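Long-range contact in putative hydrolase YdeN (PDB 1UXO), which is a putative hydrolase of the alpha/beta-hydrolase fold, probably acting through a serine charge-relay system: residues A[121-131]-A[150-158]. The protein carries 2 engineered substitutions. Sequence-based numbering, arbitrary orientation. Where two conformers were deposited one is given.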
ATOM      1  N   HIS A 121       4.295 -15.678  -1.807  1.00 10.22           N
ATOM      2  CA  HIS A 121       5.344 -14.674  -1.448  1.00 10.38           C
ATOM      3  C   HIS A 121       6.381 -14.479  -2.550  1.00 10.28           C
ATOM      4  O   HIS A 121       6.814 -13.377  -2.778  1.00 10.39           O
ATOM      5  CB  HIS A 121       6.001 -14.993  -0.066  1.00 11.26           C
ATOM      6  CG  HIS A 121       4.974 -15.088   1.050  1.00 14.01           C
ATOM      7  ND1 HIS A 121       4.901 -16.140   1.939  1.00 15.54           N
ATOM      8  CD2 HIS A 121       3.969 -14.259   1.394  1.00 14.42           C
ATOM      9  CE1 HIS A 121       3.892 -15.961   2.772  1.00 14.95           C
ATOM     10  NE2 HIS A 121       3.309 -14.826   2.451  1.00 13.13           N
ATOM     11  N   GLN A 122       6.773 -15.570  -3.218  1.00 10.48           N
ATOM     12  CA  GLN A 122       7.786 -15.490  -4.244  1.00 10.73           C
ATOM     13  C   GLN A 122       7.310 -14.633  -5.434  1.00 10.21           C
ATOM     14  O   GLN A 122       8.039 -13.837  -5.973  1.00  9.42           O
ATOM     15  CB  GLN A 122       8.197 -16.905  -4.711  1.00 11.70           C
ATOM     16  CG  GLN A 122       9.279 -16.882  -5.783  1.00 14.20           C
ATOM     17  CD  GLN A 122       9.797 -18.282  -6.180  1.00 18.14           C
ATOM     18  OE1 GLN A 122       9.479 -19.299  -5.535  1.00 20.92           O
ATOM     19  NE2 GLN A 122      10.583 -18.329  -7.250  1.00 21.04           N
ATOM     20  N   LYS A 123       6.060 -14.774  -5.810  1.00 10.56           N
ATOM     21  CA  LYS A 123       5.494 -14.001  -6.887  1.00  9.91           C
ATOM     22  C   LYS A 123       5.497 -12.505  -6.503  1.00 10.39           C
ATOM     23  O   LYS A 123       5.831 -11.653  -7.317  1.00 10.66           O
ATOM     24  CB  LYS A 123       4.063 -14.483  -7.140  1.00  9.80           C
ATOM     25  CG  LYS A 123       3.308 -13.627  -8.218  1.00  9.52           C
ATOM     26  CD  LYS A 123       3.946 -13.754  -9.636  1.00 11.70           C
ATOM     27  CE  LYS A 123       2.996 -13.217 -10.797  1.00 13.90           C
ATOM     28  NZ  LYS A 123       2.900 -11.761 -10.735  1.00 15.71           N
ATOM     29  N   ILE A 124       5.091 -12.185  -5.277  1.00  9.57           N
ATOM     30  CA  ILE A 124       5.142 -10.795  -4.812  1.00 10.37           C
ATOM     31  C   ILE A 124       6.557 -10.213  -4.815  1.00  9.66           C
ATOM     32  O   ILE A 124       6.754  -9.113  -5.306  1.00  8.72           O
ATOM     33  CB  ILE A 124       4.491 -10.672  -3.417  1.00  9.98           C
ATOM     34  CG1 ILE A 124       3.022 -11.058  -3.539  1.00 11.99           C
ATOM     35  CG2 ILE A 124       4.739  -9.280  -2.829  1.00  9.38           C
ATOM     36  CD1 ILE A 124       2.391 -11.433  -2.204  1.00 16.48           C
ATOM     37  N   ILE A 125       7.532 -10.965  -4.301  1.00  8.51           N
ATOM     38  CA  ILE A 125       8.899 -10.566  -4.344  1.00  9.96           C
ATOM     39  C   ILE A 125       9.366 -10.289  -5.793  1.00 10.45           C
ATOM     40  O   ILE A 125       9.990  -9.265  -6.074  1.00 10.23           O
ATOM     41  CB  ILE A 125       9.834 -11.584  -3.596  1.00  9.60           C
ATOM     42  CG1 ILE A 125       9.567 -11.517  -2.098  1.00  9.46           C
ATOM     43  CG2 ILE A 125      11.334 -11.225  -3.888  1.00 10.72           C
ATOM     44  CD1 ILE A 125      10.138 -12.657  -1.308  1.00  9.91           C
ATOM     45  N   GLU A 126       8.987 -11.164  -6.722  1.00 10.50           N
ATOM     46  CA  GLU A 126       9.400 -11.020  -8.102  1.00 12.11           C
ATOM     47  C   GLU A 126       8.640  -9.950  -8.855  1.00 11.57           C
ATOM     48  O   GLU A 126       9.020  -9.605  -9.909  1.00 12.02           O
ATOM     49  CB  GLU A 126       9.282 -12.376  -8.817  1.00 12.52           C
ATOM     50  CG  GLU A 126      10.407 -13.258  -8.311  0.70 15.52           C
ATOM     51  CD  GLU A 126      10.356 -14.688  -8.755  0.70 17.18           C
ATOM     52  OE1 GLU A 126       9.470 -15.031  -9.563  0.70 19.08           O
ATOM     53  OE2 GLU A 126      11.217 -15.461  -8.268  0.70 18.03           O
ATOM     54  N   SER A 127       7.572  -9.448  -8.272  1.00 10.74           N
ATOM     55  CA  SER A 127       6.706  -8.462  -8.897  1.00 10.88           C
ATOM     56  C   SER A 127       7.052  -6.988  -8.605  1.00 10.74           C
ATOM     57  O   SER A 127       6.523  -6.090  -9.276  1.00 11.42           O
ATOM     58  CB  SER A 127       5.242  -8.714  -8.464  1.00 12.09           C
ATOM     59  OG  SER A 127       4.783  -9.926  -9.044  1.00 13.72           O
ATOM     60  N   ALA A 128       7.955  -6.761  -7.662  1.00 10.69           N
ATOM     61  CA  ALA A 128       8.280  -5.418  -7.167  1.00 10.80           C
ATOM     62  C   ALA A 128       9.750  -5.331  -6.815  1.00 11.63           C
ATOM     63  O   ALA A 128      10.223  -5.997  -5.896  1.00 12.79           O
ATOM     64  CB  ALA A 128       7.402  -5.052  -6.017  1.00 12.41           C
ATOM     65  N   LYS A 129      10.489  -4.503  -7.542  1.00 11.03           N
ATOM     66  CA  LYS A 129      11.944  -4.435  -7.330  1.00 12.42           C
ATOM     67  C   LYS A 129      12.340  -3.960  -5.935  1.00 11.85           C
ATOM     68  O   LYS A 129      13.271  -4.488  -5.307  1.00 11.91           O
ATOM     69  CB  LYS A 129      12.576  -3.568  -8.436  1.00 14.02           C
ATOM     70  CG  LYS A 129      14.058  -3.362  -8.351  1.00 17.51           C
ATOM     71  CD  LYS A 129      14.573  -2.514  -9.533  1.00 24.24           C
ATOM     72  CE  LYS A 129      16.095  -2.609  -9.684  1.00 28.00           C
ATOM     73  NZ  LYS A 129      16.705  -1.367 -10.337  1.00 28.44           N
ATOM     74  N   HIS A 130      11.656  -2.945  -5.462  1.00 10.01           N
ATOM     75  CA  HIS A 130      11.887  -2.376  -4.163  1.00 10.37           C
ATOM     76  C   HIS A 130      10.647  -2.553  -3.303  1.00  9.34           C
ATOM     77  O   HIS A 130       9.556  -2.288  -3.760  1.00  9.42           O
ATOM     78  CB  HIS A 130      12.203  -0.885  -4.320  1.00 11.27           C
ATOM     79  CG  HIS A 130      13.447  -0.618  -5.134  1.00 13.44           C
ATOM     80  ND1 HIS A 130      14.711  -0.822  -4.643  1.00 17.94           N
ATOM     81  CD2 HIS A 130      13.597  -0.148  -6.397  1.00 15.26           C
ATOM     82  CE1 HIS A 130      15.603  -0.524  -5.590  1.00 20.20           C
ATOM     83  NE2 HIS A 130      14.953  -0.091  -6.660  1.00 18.20           N
ATOM     84  N   ARG A 131      10.810  -3.037  -2.084  1.00  7.50           N
ATOM     85  CA  ARG A 131       9.652  -3.315  -1.199  1.00  7.29           C
ATOM     86  C   ARG A 131       9.901  -2.813   0.224  1.00  7.01           C
ATOM     87  O   ARG A 131      10.966  -3.063   0.780  1.00  7.72           O
ATOM     88  CB  ARG A 131       9.343  -4.803  -1.186  1.00  8.49           C
ATOM     89  CG  ARG A 131       9.264  -5.483  -2.556  1.00  7.30           C
ATOM     90  CD  ARG A 131       9.174  -7.043  -2.524  1.00  7.15           C
ATOM     91  NE  ARG A 131      10.408  -7.578  -1.942  1.00  9.64           N
ATOM     92  CZ  ARG A 131      11.581  -7.691  -2.577  1.00  7.56           C
ATOM     93  NH1 ARG A 131      11.707  -7.315  -3.859  1.00  6.51           N
ATOM     94  NH2 ARG A 131      12.637  -8.178  -1.920  1.00  9.19           N
ATOM     95  N   LEU A 150       4.494  -9.576   7.850  1.00  7.99           N
ATOM     96  CA  LEU A 150       4.381  -9.424   6.407  1.00  7.45           C
ATOM     97  C   LEU A 150       5.722  -9.002   5.773  1.00  7.71           C
ATOM     98  O   LEU A 150       6.126  -9.557   4.715  1.00  6.61           O
ATOM     99  CB  LEU A 150       3.285  -8.378   6.085  1.00  8.24           C
ATOM    100  CG  LEU A 150       3.200  -7.940   4.639  1.00  7.70           C
ATOM    101  CD1 LEU A 150       2.954  -9.147   3.735  1.00  8.96           C
ATOM    102  CD2 LEU A 150       2.168  -6.903   4.405  1.00 10.74           C
ATOM    103  N   ALA A 151       6.422  -8.029   6.411  1.00  7.23           N
ATOM    104  CA  ALA A 151       7.725  -7.616   5.936  1.00  6.68           C
ATOM    105  C   ALA A 151       8.694  -8.797   5.803  1.00  6.94           C
ATOM    106  O   ALA A 151       9.448  -8.923   4.836  1.00  7.60           O
ATOM    107  CB  ALA A 151       8.306  -6.493   6.795  1.00  6.53           C
ATOM    108  N   GLN A 152       8.652  -9.679   6.757  1.00  9.10           N
ATOM    109  CA  GLN A 152       9.471 -10.897   6.652  1.00  9.91           C
ATOM    110  C   GLN A 152       9.040 -11.811   5.520  1.00  8.72           C
ATOM    111  O   GLN A 152       9.884 -12.372   4.788  1.00  9.33           O
ATOM    112  CB  GLN A 152       9.438 -11.694   7.954  1.00 10.96           C
ATOM    113  CG  GLN A 152      10.011 -10.984   9.140  1.00 14.09           C
ATOM    114  CD  GLN A 152       9.656 -11.586  10.470  1.00 17.26           C
ATOM    115  OE1 GLN A 152       8.734 -12.436  10.580  1.00 20.55           O
ATOM    116  NE2 GLN A 152      10.315 -11.096  11.516  1.00 19.47           N
ATOM    117  N   GLN A 153       7.750 -12.026   5.386  1.00  8.47           N
ATOM    118  CA  GLN A 153       7.215 -12.927   4.360  1.00  9.70           C
ATOM    119  C   GLN A 153       7.571 -12.479   2.928  1.00 10.01           C
ATOM    120  O   GLN A 153       7.795 -13.312   2.030  1.00  9.52           O
ATOM    121  CB  GLN A 153       5.706 -12.992   4.508  1.00  9.98           C
ATOM    122  CG  GLN A 153       5.285 -13.735   5.742  1.00 11.15           C
ATOM    123  CD  GLN A 153       3.809 -13.714   5.957  1.00 15.87           C
ATOM    124  OE1 GLN A 153       3.157 -12.670   5.782  1.00 17.56           O
ATOM    125  NE2 GLN A 153       3.243 -14.884   6.321  1.00 18.87           N
ATOM    126  N   ILE A 154       7.591 -11.162   2.716  1.00 10.14           N
ATOM    127  CA  ILE A 154       7.885 -10.602   1.398  1.00  9.64           C
ATOM    128  C   ILE A 154       9.232  -9.878   1.310  1.00  8.93           C
ATOM    129  O   ILE A 154       9.429  -9.119   0.384  1.00  9.97           O
ATOM    130  CB  ILE A 154       6.729  -9.694   0.831  1.00  9.75           C
ATOM    131  CG1 ILE A 154       6.566  -8.395   1.649  1.00  8.01           C
ATOM    132  CG2 ILE A 154       5.411 -10.501   0.713  1.00 11.77           C
ATOM    133  CD1 ILE A 154       5.754  -7.316   0.923  1.00  8.11           C
ATOM    134  N   ASP A 155      10.169 -10.185   2.209  1.00  8.42           N
ATOM    135  CA  ASP A 155      11.499  -9.611   2.182  1.00  8.93           C
ATOM    136  C   ASP A 155      11.476  -8.110   1.864  1.00  8.39           C
ATOM    137  O   ASP A 155      12.130  -7.622   0.936  1.00  8.29           O
ATOM    138  CB  ASP A 155      12.437 -10.357   1.219  1.00  8.90           C
ATOM    139  CG  ASP A 155      13.859  -9.852   1.317  1.00 12.25           C
ATOM    140  OD1 ASP A 155      14.278  -9.453   2.467  1.00 15.04           O
ATOM    141  OD2 ASP A 155      14.652  -9.792   0.309  1.00 14.01           O
ATOM    142  N   ALA A 156      10.712  -7.395   2.681  1.00  8.25           N
ATOM    143  CA  ALA A 156      10.581  -5.943   2.606  1.00  9.43           C
ATOM    144  C   ALA A 156      11.307  -5.265   3.774  1.00  9.01           C
ATOM    145  O   ALA A 156      11.298  -5.767   4.864  1.00 10.77           O
ATOM    146  CB  ALA A 156       9.133  -5.551   2.637  1.00  9.39           C
ATOM    147  N   ALA A 157      11.887  -4.097   3.527  1.00  9.07           N
ATOM    148  CA  ALA A 157      12.449  -3.222   4.556  1.00  9.28           C
ATOM    149  C   ALA A 157      11.316  -2.737   5.434  1.00  9.52           C
ATOM    150  O   ALA A 157      10.291  -2.267   4.921  1.00 10.19           O
ATOM    151  CB  ALA A 157      13.108  -2.019   3.914  1.00  9.84           C
ATOM    152  N   LEU A 158      11.481  -2.880   6.741  1.00  8.37           N
ATOM    153  CA  LEU A 158      10.446  -2.450   7.713  1.00  8.59           C
ATOM    154  C   LEU A 158      10.919  -1.168   8.369  1.00  8.35           C
ATOM    155  O   LEU A 158      12.043  -1.092   8.903  1.00  8.79           O
ATOM    156  CB  LEU A 158      10.243  -3.505   8.758  1.00  8.85           C
ATOM    157  CG  LEU A 158       9.237  -3.174   9.876  1.00  9.62           C
ATOM    158  CD1 LEU A 158       7.811  -3.197   9.348  1.00  8.99           C
ATOM    159  CD2 LEU A 158       9.380  -4.148  10.993  1.00 10.84           C
TER
HETATM  160  O   HOH W   1       1.657 -13.399   3.840  1.00 26.49           O
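D155 O is gripped by the guanidinium of R131, with NH2 at 3.0 Å and a weak second bond from NE. That same NE gives its stronger bond to I154 O, 3.0 Å away and almost in line with the carbonyl, while NH2 also makes a long salt bridge of 3.4 Å to D155 OD2. The bend at chi3 (-64°) swings the guanidinium aside, against the end of helix 121-127, where I125 CG2 sits over the centre of one face and NH1 bonds A128 O at 2.8 Å, fixing the group's rotation. With an alanine in place of R131, the carbonyls of I154 and D155 lose these donors and the D155 carboxylate its salt-bridge partner, so the turn after helix 144-153 would probably be held less firmly. Farther along, Q153 CB lies over one face of the H121 ring, 3.8 Å from its centroid, and a water in the ring plane meets H121 NE2. I124 and I154 touch through their CG2 methyls. Beyond the turn, A157 N bonds R131 O at 3.1 Å, starting the parallel pairing of strands. D155, with positive phi, is the C-prime residue of a Schellman motif closing helix 144-153, the helix of a beta-alpha-beta crossover in the alpha/beta-hydrolase sheet.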